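Local coordinates for heroin esterase (Rhodococcus sp., PDB 1LZL), which probably hydrolyses acetyl esters such as heroin, using an alpha/beta hydrolase fold, at residues 39-44 and 98-103; 93-98 and 115-120; 49-54 and 68-73. All coordinates share one frame; numbering follows the deposited sequence. Where two conformers were deposited one is given.

Contact 1: 39-44 and 98-103; sequences AMLADL and SDPFCV
P100, in the first turn of helix 99-109, presents its pyrrolidine ring to the end of the preceding helix, and three side chains of 39-44 close on it. L44 does most of the work. Its CG stands anti to the backbone N (chi1 175°), which drives the isopropyl fork across the ring at about a right angle. The two branches divide the target: CD1 rests 3.8 Å from P100 CA, while CD2 reaches P100 N at 3.7 Å and the CB of D99 at the same 3.7 Å. L41 takes the other choice, CG beside its own N (chi1 -61°), and brings CD2 to 3.7 Å from P100 CD. A type I turn from L41 to L44, closed by L44 N to L41 O at 3.3 Å, sets both leucines against the same ring. M40 completes the set more loosely, its CG 4.0 Å from P100 CG. That side chain is poorly ordered, and its chi1 of 113° should not be read as real strain. D99 shows a divided role: its CB is packed against L44, but the carboxylate is turned to strand 65-72. Proline suits this place, since an amide in the first helical turn has no carbonyl one turn back to bond. No hydrogen bond crosses between the segments, so the contact is a matter of shape and apolar surface alone, and the charge nearest the ring, the D99 carboxylate, is taken up by a salt bridge to R68.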
ATOM      1  N   ALA A  39       9.768  17.215   0.107  1.00 61.04           N
ATOM      2  CA  ALA A  39       9.364  18.489  -0.473  1.00 61.79           C
ATOM      3  C   ALA A  39       7.872  18.693  -0.239  1.00 57.76           C
ATOM      4  O   ALA A  39       7.402  19.798   0.059  1.00 70.37           O
ATOM      5  CB  ALA A  39       9.723  18.560  -1.954  1.00 58.67           C
ATOM      6  N   MET A  40       7.099  17.626  -0.357  1.00 49.42           N
ATOM      7  CA  MET A  40       5.647  17.733  -0.219  1.00 48.91           C
ATOM      8  C   MET A  40       5.237  17.829   1.249  1.00 39.99           C
ATOM      9  O   MET A  40       4.200  18.439   1.540  1.00 47.81           O
ATOM     10  CB  MET A  40       4.963  16.554  -0.916  1.00 51.32           C
ATOM     11  CG  MET A  40       4.222  15.547  -0.047  1.00 52.74           C
ATOM     12  SD  MET A  40       3.939  13.997  -0.943  1.00133.16           S
ATOM     13  CE  MET A  40       4.405  14.460  -2.613  1.00 97.82           C
ATOM     14  N   LEU A  41       5.984  17.249   2.184  1.00 38.07           N
ATOM     15  CA  LEU A  41       5.582  17.269   3.592  1.00 24.90           C
ATOM     16  C   LEU A  41       5.794  18.616   4.253  1.00 23.41           C
ATOM     17  O   LEU A  41       5.208  18.950   5.262  1.00 22.45           O
ATOM     18  CB  LEU A  41       6.419  16.225   4.340  1.00 22.13           C
ATOM     19  CG  LEU A  41       6.210  14.810   3.839  1.00 20.84           C
ATOM     20  CD1 LEU A  41       7.148  13.811   4.530  1.00 24.37           C
ATOM     21  CD2 LEU A  41       4.746  14.395   4.022  1.00 21.37           C
ATOM     22  N   ALA A  42       6.683  19.431   3.680  1.00 29.66           N
ATOM     23  CA  ALA A  42       6.997  20.729   4.250  1.00 32.98           C
ATOM     24  C   ALA A  42       5.823  21.658   4.505  1.00 31.06           C
ATOM     25  O   ALA A  42       5.770  22.349   5.526  1.00 37.50           O
ATOM     26  CB  ALA A  42       7.935  21.463   3.286  1.00 24.10           C
ATOM     27  N   ASP A  43       4.898  21.686   3.557  1.00 28.87           N
ATOM     28  CA  ASP A  43       3.787  22.635   3.653  1.00 34.32           C
ATOM     29  C   ASP A  43       2.480  21.914   3.970  1.00 30.50           C
ATOM     30  O   ASP A  43       1.382  22.461   3.853  1.00 28.88           O
ATOM     31  CB  ASP A  43       3.754  23.454   2.352  1.00 38.66           C
ATOM     32  CG  ASP A  43       5.161  23.791   1.867  1.00 44.30           C
ATOM     33  OD1 ASP A  43       5.886  24.481   2.630  1.00 55.38           O
ATOM     34  OD2 ASP A  43       5.572  23.382   0.750  1.00 59.65           O
ATOM     35  N   LEU A  44       2.561  20.645   4.383  1.00 28.81           N
ATOM     36  CA  LEU A  44       1.344  19.867   4.655  1.00 22.43           C
ATOM     37  C   LEU A  44       0.597  20.404   5.875  1.00 21.50           C
ATOM     38  O   LEU A  44       1.146  20.609   6.953  1.00 25.72           O
ATOM     39  CB  LEU A  44       1.670  18.390   4.872  1.00 21.64           C
ATOM     40  CG  LEU A  44       0.559  17.416   5.273  1.00 18.37           C
ATOM     41  CD1 LEU A  44      -0.509  17.255   4.167  1.00 21.76           C
ATOM     42  CD2 LEU A  44       1.157  16.048   5.572  1.00 16.99           C
ATOM     43  N   SER A  98       3.575   8.998   3.739  1.00 11.78           N
ATOM     44  CA  SER A  98       2.131   8.870   3.547  1.00 10.98           C
ATOM     45  C   SER A  98       1.322   9.786   4.457  1.00 11.81           C
ATOM     46  O   SER A  98       0.078   9.684   4.461  1.00 11.61           O
ATOM     47  CB  SER A  98       1.697   7.423   3.766  1.00 13.86           C
ATOM     48  OG  SER A  98       2.145   6.543   2.780  1.00 16.74           O
ATOM     49  N   ASP A  99       1.971  10.674   5.192  1.00 11.40           N
ATOM     50  CA  ASP A  99       1.173  11.594   6.010  1.00 12.41           C
ATOM     51  C   ASP A  99       0.090  12.348   5.239  1.00 11.38           C
ATOM     52  O   ASP A  99      -1.014  12.451   5.787  1.00 12.70           O
ATOM     53  CB  ASP A  99       2.094  12.624   6.678  1.00 14.10           C
ATOM     54  CG  ASP A  99       2.805  12.186   7.924  1.00 15.76           C
ATOM     55  OD1 ASP A  99       2.655  11.029   8.404  1.00 14.65           O
ATOM     56  OD2 ASP A  99       3.554  13.010   8.513  1.00 18.36           O
ATOM     57  N   PRO A 100       0.287  12.815   4.016  1.00 13.32           N
ATOM     58  CA  PRO A 100      -0.802  13.555   3.339  1.00 12.84           C
ATOM     59  C   PRO A 100      -2.104  12.777   3.261  1.00 14.55           C
ATOM     60  O   PRO A 100      -3.175  13.249   3.639  1.00 12.93           O
ATOM     61  CB  PRO A 100      -0.203  13.836   1.954  1.00 13.12           C
ATOM     62  CG  PRO A 100       1.275  13.966   2.218  1.00 14.15           C
ATOM     63  CD  PRO A 100       1.513  12.817   3.181  1.00 13.08           C
ATOM     64  N   PHE A 101      -2.005  11.524   2.824  1.00 12.03           N
ATOM     65  CA  PHE A 101      -3.197  10.678   2.689  1.00 11.83           C
ATOM     66  C   PHE A 101      -3.789  10.365   4.055  1.00 11.66           C
ATOM     67  O   PHE A 101      -5.016  10.367   4.224  1.00 11.10           O
ATOM     68  CB  PHE A 101      -2.868   9.377   1.924  1.00 13.48           C
ATOM     69  CG  PHE A 101      -4.083   8.468   1.742  1.00 13.26           C
ATOM     70  CD1 PHE A 101      -5.203   8.953   1.054  1.00 14.99           C
ATOM     71  CD2 PHE A 101      -4.093   7.184   2.288  1.00 13.07           C
ATOM     72  CE1 PHE A 101      -6.321   8.121   0.906  1.00 14.04           C
ATOM     73  CE2 PHE A 101      -5.181   6.326   2.093  1.00 12.13           C
ATOM     74  CZ  PHE A 101      -6.295   6.824   1.407  1.00 12.88           C
ATOM     75  N   CYS A 102      -2.938  10.061   5.034  1.00 11.35           N
ATOM     76  CA  CYS A 102      -3.478   9.674   6.354  1.00 12.64           C
ATOM     77  C   CYS A 102      -4.213  10.851   7.009  1.00 12.29           C
ATOM     78  O   CYS A 102      -5.251  10.679   7.638  1.00 13.59           O
ATOM     79  CB  CYS A 102      -2.333   9.138   7.228  1.00 12.77           C
ATOM     80  SG  CYS A 102      -1.684   7.578   6.547  1.00 13.72           S
ATOM     81  N   VAL A 103      -3.640  12.062   6.840  1.00 14.27           N
ATOM     82  CA  VAL A 103      -4.337  13.249   7.342  1.00 14.20           C
ATOM     83  C   VAL A 103      -5.675  13.415   6.626  1.00 14.10           C
ATOM     84  O   VAL A 103      -6.714  13.714   7.233  1.00 15.01           O
ATOM     85  CB  VAL A 103      -3.440  14.479   7.145  1.00 15.28           C
ATOM     86  CG1 VAL A 103      -4.215  15.785   7.300  1.00 14.14           C
ATOM     87  CG2 VAL A 103      -2.289  14.416   8.149  1.00 17.07           C
TER

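Contact 2: 93-98 and 115-120; sequences GTAESS and NVEYRL
N115, on strand 112-116, opens the contact by holding its CG anti to the backbone N, so that the amide reaches the loop leading into helix 99-109. Its ND2 donates to A95 O at 2.9 Å, with the acceptor close to the amide plane but the donor 54° above the carbonyl plane. That oxygen is gripped twice, for S98 N also donates to it at 2.9 Å. The other amide atom, OD1, lies 3.7 Å from A95 CB, so the methyl is seated against the same side chain that bonds its carbonyl. V116 points its side chain away and offers only its carbonyl to this methyl. E117, at the centre of an inverse gamma turn, then bends back at chi2 (82°) and lays its carboxylate beside the loop. OE1 accepts a nearly straight bond (166°) from A95 N at 2.8 Å, met from above the carboxylate plane. OE2 accepts a hydrogen bond from a water at 2.7 Å, and that water accepts from E96 N at 2.8 Å. A95 N directly and E96 N through the water thus serve one carboxylate, which would probably favour its ionised form. The Y118 ring stacks on H86, whose carbonyl its OH also bonds; H86 begins an HGGG sequence, as in the hormone-sensitive-lipase family, where the glycines of such a motif form the oxyanion hole. L120 ends the walk with CD1 3.6 Å from G93 O; a side chain at G93 would collide with the carbonyl O of the residue before it. Around this, N115 and V116 bond through their backbones to strands 65-72 and 79-85, and Y118 turns between strand 79-85 and helix 128-142.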
ATOM      1  N   GLY A  93      11.298   4.434   1.150  1.00 14.03           N
ATOM      2  CA  GLY A  93      10.104   5.087   1.705  1.00 13.79           C
ATOM      3  C   GLY A  93      10.071   5.002   3.212  1.00 13.79           C
ATOM      4  O   GLY A  93      10.713   4.165   3.868  1.00 14.54           O
ATOM      5  N   THR A  94       9.294   5.888   3.794  1.00 14.87           N
ATOM      6  CA  THR A  94       9.046   6.045   5.194  1.00 13.74           C
ATOM      7  C   THR A  94       7.555   6.195   5.448  1.00 11.19           C
ATOM      8  O   THR A  94       6.777   6.614   4.572  1.00 12.59           O
ATOM      9  CB  THR A  94       9.764   7.291   5.764  1.00 16.67           C
ATOM     10  OG1 THR A  94       9.168   8.471   5.192  1.00 19.89           O
ATOM     11  CG2 THR A  94      11.221   7.290   5.356  1.00 15.91           C
ATOM     12  N   ALA A  95       7.140   5.854   6.648  1.00 10.71           N
ATOM     13  CA  ALA A  95       5.747   6.118   6.981  1.00 10.78           C
ATOM     14  C   ALA A  95       5.412   7.585   6.799  1.00 12.44           C
ATOM     15  O   ALA A  95       4.305   7.846   6.307  1.00 11.85           O
ATOM     16  CB  ALA A  95       5.413   5.680   8.407  1.00 11.59           C
ATOM     17  N   GLU A  96       6.311   8.508   7.149  1.00 12.32           N
ATOM     18  CA  GLU A  96       5.869   9.920   7.043  1.00 12.53           C
ATOM     19  C   GLU A  96       5.527  10.304   5.613  1.00 12.09           C
ATOM     20  O   GLU A  96       4.768  11.243   5.339  1.00 12.48           O
ATOM     21  CB  GLU A  96       6.997  10.804   7.595  1.00 19.70           C
ATOM     22  CG  GLU A  96       6.696  12.271   7.670  1.00 29.88           C
ATOM     23  CD  GLU A  96       7.975  13.094   7.769  1.00 33.29           C
ATOM     24  OE1 GLU A  96       9.098  12.529   7.844  1.00 31.93           O
ATOM     25  OE2 GLU A  96       7.812  14.341   7.780  1.00 34.93           O
ATOM     26  N   SER A  97       6.083   9.621   4.632  1.00 12.19           N
ATOM     27  CA  SER A  97       5.801   9.946   3.232  1.00 13.84           C
ATOM     28  C   SER A  97       4.310   9.780   2.943  1.00 13.70           C
ATOM     29  O   SER A  97       3.857  10.414   1.975  1.00 15.26           O
ATOM     30  CB  SER A  97       6.660   9.122   2.263  1.00 16.54           C
ATOM     31  OG  SER A  97       6.238   7.762   2.255  1.00 15.82           O
ATOM     32  N   SER A  98       3.575   8.998   3.739  1.00 11.78           N
ATOM     33  CA  SER A  98       2.131   8.870   3.547  1.00 10.98           C
ATOM     34  C   SER A  98       1.322   9.786   4.457  1.00 11.81           C
ATOM     35  O   SER A  98       0.078   9.684   4.461  1.00 11.61           O
ATOM     36  CB  SER A  98       1.697   7.423   3.766  1.00 13.86           C
ATOM     37  OG  SER A  98       2.145   6.543   2.780  1.00 16.74           O
ATOM     38  N   ASN A 115      -0.565   4.536  10.654  1.00  9.60           N
ATOM     39  CA  ASN A 115       0.389   4.490   9.542  1.00  9.06           C
ATOM     40  C   ASN A 115       1.681   3.813   9.964  1.00  8.80           C
ATOM     41  O   ASN A 115       2.408   4.300  10.840  1.00 10.35           O
ATOM     42  CB  ASN A 115       0.579   5.949   9.164  1.00  9.93           C
ATOM     43  CG  ASN A 115       1.497   6.201   8.003  1.00 10.37           C
ATOM     44  OD1 ASN A 115       1.876   5.243   7.322  1.00 11.91           O
ATOM     45  ND2 ASN A 115       1.891   7.451   7.786  1.00 11.98           N
ATOM     46  N   VAL A 116       1.957   2.636   9.398  1.00  9.13           N
ATOM     47  CA  VAL A 116       2.974   1.735   9.996  1.00  9.07           C
ATOM     48  C   VAL A 116       4.395   1.927   9.478  1.00  9.28           C
ATOM     49  O   VAL A 116       4.638   1.885   8.253  1.00 10.37           O
ATOM     50  CB  VAL A 116       2.562   0.270   9.745  1.00 10.73           C
ATOM     51  CG1 VAL A 116       3.562  -0.679  10.396  1.00 12.87           C
ATOM     52  CG2 VAL A 116       1.155  -0.058  10.222  1.00 11.46           C
ATOM     53  N   GLU A 117       5.343   2.114  10.383  1.00  9.54           N
ATOM     54  CA  GLU A 117       6.773   2.182  10.023  1.00  9.44           C
ATOM     55  C   GLU A 117       7.364   0.785   9.993  1.00 10.11           C
ATOM     56  O   GLU A 117       7.926   0.291  10.970  1.00 11.06           O
ATOM     57  CB  GLU A 117       7.516   3.077  11.002  1.00 11.13           C
ATOM     58  CG  GLU A 117       8.934   3.398  10.520  1.00 14.39           C
ATOM     59  CD  GLU A 117       8.934   4.524   9.536  1.00 16.33           C
ATOM     60  OE1 GLU A 117       8.770   4.279   8.333  1.00 14.68           O
ATOM     61  OE2 GLU A 117       9.093   5.686   9.944  1.00 21.23           O
ATOM     62  N   TYR A 118       7.182   0.071   8.872  1.00  9.94           N
ATOM     63  CA  TYR A 118       7.788  -1.254   8.766  1.00  9.17           C
ATOM     64  C   TYR A 118       9.254  -1.184   8.408  1.00 10.63           C
ATOM     65  O   TYR A 118       9.732  -0.181   7.829  1.00 10.99           O
ATOM     66  CB  TYR A 118       7.007  -2.110   7.774  1.00 10.50           C
ATOM     67  CG  TYR A 118       6.939  -1.597   6.347  1.00  8.66           C
ATOM     68  CD1 TYR A 118       7.925  -1.964   5.434  1.00  9.72           C
ATOM     69  CD2 TYR A 118       5.914  -0.771   5.938  1.00  8.44           C
ATOM     70  CE1 TYR A 118       7.831  -1.466   4.128  1.00  9.78           C
ATOM     71  CE2 TYR A 118       5.797  -0.276   4.636  1.00  8.61           C
ATOM     72  CZ  TYR A 118       6.778  -0.643   3.754  1.00  9.04           C
ATOM     73  OH  TYR A 118       6.719  -0.208   2.439  1.00  9.94           O
ATOM     74  N   ARG A 119       9.971  -2.250   8.742  1.00  9.59           N
ATOM     75  CA  ARG A 119      11.386  -2.265   8.353  1.00  9.90           C
ATOM     76  C   ARG A 119      11.579  -2.509   6.858  1.00  9.69           C
ATOM     77  O   ARG A 119      10.860  -3.307   6.255  1.00 10.39           O
ATOM     78  CB  ARG A 119      12.068  -3.415   9.097  1.00 10.61           C
ATOM     79  CG  ARG A 119      12.264  -3.133  10.586  1.00 10.62           C
ATOM     80  CD  ARG A 119      12.787  -4.381  11.306  1.00 11.35           C
ATOM     81  NE  ARG A 119      11.713  -5.398  11.223  1.00 10.00           N
ATOM     82  CZ  ARG A 119      11.876  -6.661  11.583  1.00 10.70           C
ATOM     83  NH1 ARG A 119      13.071  -7.078  12.047  1.00 11.65           N
ATOM     84  NH2 ARG A 119      10.871  -7.543  11.471  1.00 10.38           N
ATOM     85  N   LEU A 120      12.547  -1.865   6.251  1.00  9.82           N
ATOM     86  CA  LEU A 120      12.799  -1.968   4.815  1.00  9.90           C
ATOM     87  C   LEU A 120      13.783  -3.090   4.483  1.00 11.05           C
ATOM     88  O   LEU A 120      14.754  -3.376   5.226  1.00 11.42           O
ATOM     89  CB  LEU A 120      13.409  -0.671   4.235  1.00 11.29           C
ATOM     90  CG  LEU A 120      12.546   0.581   4.387  1.00 11.50           C
ATOM     91  CD1 LEU A 120      13.359   1.731   3.787  1.00 15.46           C
ATOM     92  CD2 LEU A 120      11.215   0.433   3.695  1.00 13.55           C
TER
HETATM   93  O   HOH W   1       8.361   8.084   8.933  1.00 17.63           O

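Contact 3: 49-54 and 68-73; sequences VSLREL and RFVTPD
Four backbone bonds join these antiparallel strands, two at the pair S50 and T71 and two at R52 and F69, all between 2.8 and 2.9 Å when measured from N to O. The F69 side chain, followed outward, shows how such a pair is dressed. With CG anti to the backbone N (chi1 -175°), CB sits 3.4 Å from R52 O and 3.6 Å from L54 CG. CG meets L54 CD1 at 3.5 Å, and CD1 and CD2 of the ring each lie 3.8 Å from that same methyl, a CH-pi contact over one face. Farther out, CE2 approaches R52 NH2 to 4.0 Å, the guanidinium standing nearly perpendicular to the ring (84°), while L54 CD2 lies above one face of that guanidinium, toward its rim. An alanine in place of F69 would remove the ring, and would probably take from L54 CD1 its CH-pi partner and loosen the packing of L54 and of the tip of R52 on this face. The other face of the sheet carries V49, L51, V70 and R68. There L51 CD1 lies over the R68 guanidinium, 3.6 Å from NH2, the nitrogen that also pairs with D99. At the far end one water binds S50 OG, T71 OG1 and D73 OD1. The two strands form a hairpin with 49-56 outermost in the sheet, while 65-72 bonds on to 112-116 beyond. Helix 99-109 packs on the V49 and V70 side, and L147 of helix 144-147 touches R52 and L54 on the opposite one.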
ATOM      1  N   VAL A  49      -6.564  17.661  12.794  1.00 17.56           N
ATOM      2  CA  VAL A  49      -6.159  16.312  13.205  1.00 18.32           C
ATOM      3  C   VAL A  49      -4.955  16.405  14.133  1.00 17.95           C
ATOM      4  O   VAL A  49      -4.351  17.486  14.221  1.00 19.35           O
ATOM      5  CB  VAL A  49      -5.800  15.374  12.029  1.00 17.88           C
ATOM      6  CG1 VAL A  49      -6.909  15.310  11.003  1.00 19.38           C
ATOM      7  CG2 VAL A  49      -4.483  15.803  11.374  1.00 19.90           C
ATOM      8  N   SER A  50      -4.647  15.313  14.832  1.00 16.38           N
ATOM      9  CA  SER A  50      -3.409  15.263  15.614  1.00 17.02           C
ATOM     10  C   SER A  50      -2.676  13.935  15.345  1.00 15.66           C
ATOM     11  O   SER A  50      -3.347  12.974  14.978  1.00 17.63           O
ATOM     12  CB  SER A  50      -3.626  15.497  17.095  0.63 19.72           C
ATOM     13  OG  SER A  50      -4.237  14.426  17.758  0.63 22.88           O
ATOM     14  N   LEU A  51      -1.373  13.940  15.494  1.00 15.16           N
ATOM     15  CA  LEU A  51      -0.516  12.781  15.218  1.00 14.51           C
ATOM     16  C   LEU A  51       0.260  12.471  16.469  1.00 16.45           C
ATOM     17  O   LEU A  51       0.884  13.361  17.074  1.00 17.17           O
ATOM     18  CB  LEU A  51       0.382  13.080  14.005  1.00 18.01           C
ATOM     19  CG  LEU A  51       1.159  11.914  13.361  1.00 17.94           C
ATOM     20  CD1 LEU A  51       1.594  12.213  11.947  1.00 15.49           C
ATOM     21  CD2 LEU A  51       2.409  11.555  14.151  1.00 20.15           C
ATOM     22  N   ARG A  52       0.270  11.203  16.869  1.00 15.19           N
ATOM     23  CA  ARG A  52       1.180  10.847  17.957  1.00 14.63           C
ATOM     24  C   ARG A  52       1.776   9.488  17.585  1.00 13.93           C
ATOM     25  O   ARG A  52       1.220   8.797  16.750  1.00 15.45           O
ATOM     26  CB  ARG A  52       0.547  10.804  19.328  1.00 19.74           C
ATOM     27  CG  ARG A  52      -0.398   9.639  19.591  1.00 19.44           C
ATOM     28  CD  ARG A  52      -0.972   9.697  21.013  1.00 23.71           C
ATOM     29  NE  ARG A  52      -2.238   8.962  21.056  1.00 28.64           N
ATOM     30  CZ  ARG A  52      -2.464   7.846  21.708  1.00 32.88           C
ATOM     31  NH1 ARG A  52      -1.482   7.289  22.432  1.00 42.20           N
ATOM     32  NH2 ARG A  52      -3.658   7.245  21.680  1.00 41.79           N
ATOM     33  N   GLU A  53       2.884   9.173  18.228  1.00 15.65           N
ATOM     34  CA  GLU A  53       3.533   7.918  17.900  1.00 13.52           C
ATOM     35  C   GLU A  53       3.140   6.808  18.855  1.00 15.35           C
ATOM     36  O   GLU A  53       3.198   6.991  20.065  1.00 20.60           O
ATOM     37  CB  GLU A  53       5.037   8.131  17.946  1.00 17.29           C
ATOM     38  CG  GLU A  53       5.868   6.928  17.491  1.00 29.22           C
ATOM     39  CD  GLU A  53       7.328   7.396  17.458  1.00 37.09           C
ATOM     40  OE1 GLU A  53       7.614   8.249  16.583  1.00 46.17           O
ATOM     41  OE2 GLU A  53       8.139   6.945  18.292  1.00 44.34           O
ATOM     42  N   LEU A  54       2.750   5.678  18.274  1.00 12.14           N
ATOM     43  CA  LEU A  54       2.498   4.469  19.051  1.00 13.41           C
ATOM     44  C   LEU A  54       3.671   3.523  18.818  1.00 12.58           C
ATOM     45  O   LEU A  54       4.378   3.579  17.809  1.00 12.73           O
ATOM     46  CB  LEU A  54       1.214   3.734  18.621  1.00 14.67           C
ATOM     47  CG  LEU A  54      -0.050   4.586  18.551  1.00 14.16           C
ATOM     48  CD1 LEU A  54      -1.299   3.819  18.104  1.00 15.25           C
ATOM     49  CD2 LEU A  54      -0.273   5.214  19.921  1.00 17.68           C
ATOM     50  N   ARG A  68       2.601   5.921  13.152  1.00 10.64           N
ATOM     51  CA  ARG A  68       2.167   7.321  13.140  1.00 10.40           C
ATOM     52  C   ARG A  68       0.648   7.290  13.185  1.00 11.74           C
ATOM     53  O   ARG A  68      -0.026   6.948  12.202  1.00 12.53           O
ATOM     54  CB  ARG A  68       2.664   8.047  11.900  1.00 11.02           C
ATOM     55  CG  ARG A  68       4.177   8.065  11.788  1.00 11.67           C
ATOM     56  CD  ARG A  68       4.704   8.745  10.566  1.00 12.43           C
ATOM     57  NE  ARG A  68       4.549  10.191  10.410  1.00 12.78           N
ATOM     58  CZ  ARG A  68       5.268  11.091  11.049  1.00 14.68           C
ATOM     59  NH1 ARG A  68       6.190  10.717  11.931  1.00 15.48           N
ATOM     60  NH2 ARG A  68       5.029  12.356  10.771  1.00 15.04           N
ATOM     61  N   PHE A  69       0.101   7.646  14.337  1.00 12.13           N
ATOM     62  CA  PHE A  69      -1.320   7.454  14.642  1.00 11.93           C
ATOM     63  C   PHE A  69      -2.014   8.801  14.584  1.00 12.42           C
ATOM     64  O   PHE A  69      -1.803   9.708  15.425  1.00 13.57           O
ATOM     65  CB  PHE A  69      -1.432   6.794  16.013  1.00 13.86           C
ATOM     66  CG  PHE A  69      -2.848   6.421  16.405  1.00 12.58           C
ATOM     67  CD1 PHE A  69      -3.571   5.554  15.605  1.00 12.84           C
ATOM     68  CD2 PHE A  69      -3.446   6.898  17.571  1.00 14.01           C
ATOM     69  CE1 PHE A  69      -4.864   5.141  15.934  1.00 15.34           C
ATOM     70  CE2 PHE A  69      -4.738   6.529  17.911  1.00 14.41           C
ATOM     71  CZ  PHE A  69      -5.450   5.671  17.076  1.00 16.03           C
ATOM     72  N   VAL A  70      -2.810   8.971  13.555  1.00 13.91           N
ATOM     73  CA  VAL A  70      -3.508  10.179  13.166  1.00 14.41           C
ATOM     74  C   VAL A  70      -4.951  10.092  13.624  1.00 16.81           C
ATOM     75  O   VAL A  70      -5.678   9.136  13.278  1.00 15.28           O
ATOM     76  CB  VAL A  70      -3.424  10.438  11.654  1.00 15.18           C
ATOM     77  CG1 VAL A  70      -4.006  11.820  11.301  1.00 15.57           C
ATOM     78  CG2 VAL A  70      -1.978  10.334  11.159  1.00 16.41           C
ATOM     79  N   THR A  71      -5.368  11.071  14.420  1.00 17.03           N
ATOM     80  CA  THR A  71      -6.767  11.053  14.876  1.00 18.04           C
ATOM     81  C   THR A  71      -7.472  12.372  14.578  1.00 16.77           C
ATOM     82  O   THR A  71      -6.886  13.456  14.569  1.00 17.78           O
ATOM     83  CB  THR A  71      -6.857  10.719  16.372  1.00 19.86           C
ATOM     84  OG1 THR A  71      -5.976  11.617  17.073  1.00 20.30           O
ATOM     85  CG2 THR A  71      -6.335   9.312  16.650  1.00 21.85           C
ATOM     86  N   PRO A  72      -8.749  12.338  14.285  1.00 18.22           N
ATOM     87  CA  PRO A  72      -9.430  13.599  13.988  1.00 17.80           C
ATOM     88  C   PRO A  72      -9.731  14.342  15.289  1.00 22.62           C
ATOM     89  O   PRO A  72     -10.039  13.706  16.291  1.00 24.95           O
ATOM     90  CB  PRO A  72     -10.731  13.121  13.358  1.00 21.31           C
ATOM     91  CG  PRO A  72     -10.953  11.744  13.863  1.00 20.85           C
ATOM     92  CD  PRO A  72      -9.636  11.136  14.186  1.00 17.72           C
ATOM     93  N   ASP A  73      -9.647  15.651  15.323  1.00 24.28           N
ATOM     94  CA  ASP A  73      -9.964  16.358  16.581  1.00 29.00           C
ATOM     95  C   ASP A  73     -11.466  16.371  16.845  1.00 33.93           C
ATOM     96  O   ASP A  73     -12.274  16.180  15.930  1.00 35.43           O
ATOM     97  CB  ASP A  73      -9.420  17.783  16.510  1.00 26.68           C
ATOM     98  CG  ASP A  73      -7.908  17.826  16.334  1.00 28.75           C
ATOM     99  OD1 ASP A  73      -7.191  16.837  16.615  1.00 34.92           O
ATOM    100  OD2 ASP A  73      -7.444  18.914  15.908  1.00 40.14           O
TER
HETATM  101  O   HOH W   2      -7.277  14.477  17.520  1.00 36.50           O
HETATM  102  O   HOH W   3       7.292   8.173  13.228  1.00 34.67           O

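In the fold
The three contacts lie near one edge of the alpha/beta hydrolase sheet, around helix 99-109. The centre of contact 1 lies about 13 Å from the centres of both others, which are about 15 Å apart. Along the chain, contact 3 falls wholly between the two segments of contact 1, whereas contact 2 alternates with contact 1 and shares S98 with it. Contacts 2 and 3 meet in the sheet, where strands 65-72 and 112-116 are neighbours and N115 O lies 2.8 Å from R68 N, a probable hydrogen bond. Together they fasten the N-terminal helix 26-41 and the antiparallel hairpin to the part of the fold built from helix 99-109 and strand 112-116.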